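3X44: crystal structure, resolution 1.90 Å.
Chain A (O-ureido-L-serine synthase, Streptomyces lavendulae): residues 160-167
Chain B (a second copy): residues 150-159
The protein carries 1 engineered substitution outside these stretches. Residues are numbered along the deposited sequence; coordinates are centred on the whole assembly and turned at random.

Chain A, residues 160-167: ILADFAGK
Chain B, residues 150-159: SYHRETTASE

The chain A stretch opens in a helix and passes into a type II beta turn from A:Phe164 to A:Lys167. The chain B stretch is helical throughout, with a wider pi-type turn at 152-156. The helix axes approach to 7.9 Å, and their N-to-C directions differ by 125°. Together the stretches bury 325 Å². No direct hydrogen bond joins them; packing and two bridging waters do.

A:Ile160 makes no contact with the chain B stretch. Its side chain (m, t) ends away from that stretch, and its O accepts a bond from A:Phe164 N at 3.1 Å.

A:Leu161 has phi/psi -64/-38 and points its CA-to-CB bond toward the chain B stretch. Its CA lies 5.1 Å from B:Glu154 CA. The rotamer is m, t. A:Leu161 CB is 3.7 Å from B:Ser158 OG, and A:Leu161 CD2 is 4.1 Å from B:Glu154 CG, so the leucine methyl packs loosely against the B:Glu154 CG. B:Ser158 (m) donates from OG to B:Glu154 O at 2.6 Å, which ties its hydroxyl back to its own helix. B:Glu154 is m, t, with chi3 43°. Water 1 donates to A:Leu161 O and to B:Glu154 OE1, both at 2.6 Å.

A:Ala162 CA lies 5.0 Å from B:Thr155 CA. Its small side chain points sideways, and the helices come close here. A:Ala162 CA is 3.5 Å from B:Glu154 O, a CA-H...O contact. A:Ala162 N is 3.4 Å from the same oxygen, but the angle is too poor for a hydrogen bond.

A:Asp163 (m) points away. A:Phe164 (m, phi/psi -99/5) is buried, but its ring leads away from the chain B stretch.

A:Ala165 has phi/psi -59/128 and points toward the chain B stretch. A:Ala165 CB sits 3.4 Å from B:Thr155 CG2 and 3.9 Å from B:Tyr151 CE1. B:Tyr151 is t, with its ring oblique to the methyl. B:Thr155 is p; its OG1 donates to B:Tyr151 O at 2.7 Å, while its methyl meets the alanine.

A:Gly166 has phi/psi 77/7, a positive phi that favours glycine. An ideal CB here would lie 3.6 Å from B:Tyr151 CE1. A:Gly166 N is 4.1 Å from that same B:Tyr151 CE1. Water 2 donates to B:Glu154 OE1 at 2.6 Å and accepts from A:Gly166 N at 2.9 Å. One carboxylate oxygen thus reaches, through the two waters, both A:Leu161 and the turn.

A:Lys167 N closes the turn on A:Phe164 O at 2.8 Å. Its exposed side chain (m, t, t, m) does not touch the chain B stretch.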

# COMPACT_ATOMS: atom_id res chain seq x y z
N ILE A 160 -13.28 -3.90 2.01
CA ILE A 160 -13.75 -5.13 2.63
C ILE A 160 -13.76 -6.27 1.61
O ILE A 160 -13.23 -7.35 1.87
CB ILE A 160 -15.17 -4.94 3.22
CG1 ILE A 160 -15.10 -4.08 4.49
CG2 ILE A 160 -15.81 -6.31 3.53
CD1 ILE A 160 -16.46 -3.60 5.02
N LEU A 161 -14.36 -6.03 0.44
CA LEU A 161 -14.43 -7.05 -0.59
C LEU A 161 -13.07 -7.46 -1.13
O LEU A 161 -12.84 -8.64 -1.41
CB LEU A 161 -15.31 -6.56 -1.74
CG LEU A 161 -16.81 -6.50 -1.42
CD1 LEU A 161 -17.53 -5.66 -2.48
CD2 LEU A 161 -17.37 -7.92 -1.37
N ALA A 162 -12.16 -6.49 -1.27
CA ALA A 162 -10.82 -6.77 -1.77
C ALA A 162 -10.07 -7.65 -0.78
O ALA A 162 -9.41 -8.62 -1.17
CB ALA A 162 -10.05 -5.47 -1.99
N ASP A 163 -10.17 -7.32 0.50
CA ASP A 163 -9.48 -8.08 1.54
C ASP A 163 -10.00 -9.51 1.67
O ASP A 163 -9.24 -10.43 1.97
CB ASP A 163 -9.62 -7.37 2.89
CG ASP A 163 -8.59 -6.29 3.09
OD1 ASP A 163 -7.65 -6.18 2.28
OD2 ASP A 163 -8.71 -5.54 4.08
N PHE A 164 -11.30 -9.70 1.44
CA PHE A 164 -11.89 -11.02 1.56
C PHE A 164 -12.09 -11.76 0.25
O PHE A 164 -12.66 -12.85 0.23
CB PHE A 164 -13.22 -10.93 2.32
CG PHE A 164 -13.06 -10.90 3.81
CD1 PHE A 164 -13.15 -9.70 4.50
CD2 PHE A 164 -12.78 -12.06 4.52
CE1 PHE A 164 -12.96 -9.65 5.88
CE2 PHE A 164 -12.59 -12.03 5.90
CZ PHE A 164 -12.68 -10.83 6.58
N ALA A 165 -11.62 -11.18 -0.85
CA ALA A 165 -11.76 -11.82 -2.16
C ALA A 165 -11.07 -13.17 -2.14
O ALA A 165 -9.90 -13.28 -1.75
CB ALA A 165 -11.16 -10.93 -3.25
N GLY A 166 -11.80 -14.21 -2.54
CA GLY A 166 -11.25 -15.55 -2.57
C GLY A 166 -11.20 -16.18 -1.19
O GLY A 166 -10.66 -17.27 -1.02
N LYS A 167 -11.77 -15.49 -0.20
CA LYS A 167 -11.77 -15.97 1.18
C LYS A 167 -13.16 -16.08 1.79
O LYS A 167 -14.12 -15.48 1.30
CB LYS A 167 -10.92 -15.05 2.06
CG LYS A 167 -9.43 -15.16 1.79
CD LYS A 167 -8.69 -13.94 2.31
CE LYS A 167 -7.35 -13.77 1.61
NZ LYS A 167 -6.55 -15.03 1.63
N SER B 150 -17.30 -12.89 -10.42
CA SER B 150 -17.35 -12.56 -9.01
C SER B 150 -16.01 -12.01 -8.53
O SER B 150 -15.98 -11.04 -7.78
CB SER B 150 -17.75 -13.78 -8.17
OG SER B 150 -16.66 -14.65 -7.92
N TYR B 151 -14.91 -12.60 -8.97
CA TYR B 151 -13.61 -12.09 -8.53
C TYR B 151 -13.40 -10.68 -9.05
O TYR B 151 -12.73 -9.87 -8.41
CB TYR B 151 -12.48 -13.00 -9.01
CG TYR B 151 -11.24 -12.86 -8.15
CD1 TYR B 151 -11.16 -13.50 -6.91
CD2 TYR B 151 -10.16 -12.08 -8.56
CE1 TYR B 151 -10.03 -13.36 -6.10
CE2 TYR B 151 -9.02 -11.93 -7.75
CZ TYR B 151 -8.97 -12.57 -6.53
OH TYR B 151 -7.85 -12.44 -5.73
N HIS B 152 -13.98 -10.38 -10.21
CA HIS B 152 -13.88 -9.06 -10.80
C HIS B 152 -14.76 -8.08 -10.02
O HIS B 152 -14.42 -6.91 -9.86
CB HIS B 152 -14.31 -9.10 -12.27
CG HIS B 152 -13.28 -9.68 -13.18
ND1 HIS B 152 -12.02 -9.13 -13.33
CD2 HIS B 152 -13.30 -10.78 -13.98
CE1 HIS B 152 -11.32 -9.86 -14.18
NE2 HIS B 152 -12.07 -10.86 -14.59
N ARG B 153 -15.90 -8.56 -9.54
CA ARG B 153 -16.79 -7.73 -8.75
C ARG B 153 -16.10 -7.31 -7.46
O ARG B 153 -16.23 -6.17 -7.01
CB ARG B 153 -18.05 -8.50 -8.35
CG ARG B 153 -19.11 -8.61 -9.41
CD ARG B 153 -20.38 -9.15 -8.76
NE ARG B 153 -21.18 -9.89 -9.72
CZ ARG B 153 -21.34 -11.21 -9.70
NH1 ARG B 153 -20.74 -11.94 -8.77
NH2 ARG B 153 -22.10 -11.80 -10.61
N GLU B 154 -15.35 -8.24 -6.87
CA GLU B 154 -14.70 -8.00 -5.59
C GLU B 154 -13.32 -7.35 -5.59
O GLU B 154 -12.93 -6.73 -4.60
CB GLU B 154 -14.64 -9.32 -4.81
CG GLU B 154 -16.01 -9.98 -4.63
CD GLU B 154 -15.94 -11.45 -4.26
OE1 GLU B 154 -15.11 -11.82 -3.40
OE2 GLU B 154 -16.72 -12.24 -4.82
N THR B 155 -12.58 -7.49 -6.68
CA THR B 155 -11.26 -6.89 -6.74
C THR B 155 -11.15 -5.82 -7.81
O THR B 155 -10.98 -4.64 -7.50
CB THR B 155 -10.18 -7.97 -6.95
OG1 THR B 155 -10.38 -8.64 -8.20
CG2 THR B 155 -10.25 -8.99 -5.84
N THR B 156 -11.24 -6.23 -9.08
CA THR B 156 -11.13 -5.28 -10.18
C THR B 156 -12.06 -4.09 -9.96
O THR B 156 -11.65 -2.93 -10.08
CB THR B 156 -11.49 -5.95 -11.53
OG1 THR B 156 -10.93 -7.28 -11.57
CG2 THR B 156 -10.93 -5.14 -12.68
N ALA B 157 -13.31 -4.38 -9.61
CA ALA B 157 -14.32 -3.35 -9.36
C ALA B 157 -13.97 -2.51 -8.14
O ALA B 157 -14.13 -1.28 -8.14
CB ALA B 157 -15.69 -3.98 -9.17
N SER B 158 -13.50 -3.18 -7.09
CA SER B 158 -13.14 -2.52 -5.83
C SER B 158 -11.94 -1.59 -5.97
O SER B 158 -11.83 -0.60 -5.24
CB SER B 158 -12.85 -3.57 -4.75
OG SER B 158 -14.01 -4.33 -4.46
N GLU B 159 -11.04 -1.92 -6.89
CA GLU B 159 -9.84 -1.12 -7.13
C GLU B 159 -10.20 0.16 -7.89
O GLU B 159 -9.69 1.25 -7.60
CB GLU B 159 -8.82 -1.93 -7.93
CG GLU B 159 -8.10 -3.01 -7.12
CD GLU B 159 -7.58 -4.15 -7.98
OE1 GLU B 159 -7.07 -3.88 -9.09
OE2 GLU B 159 -7.68 -5.31 -7.55
O HOH W 1 -14.76 -10.38 -1.29
O HOH W 2 -14.63 -14.34 -3.10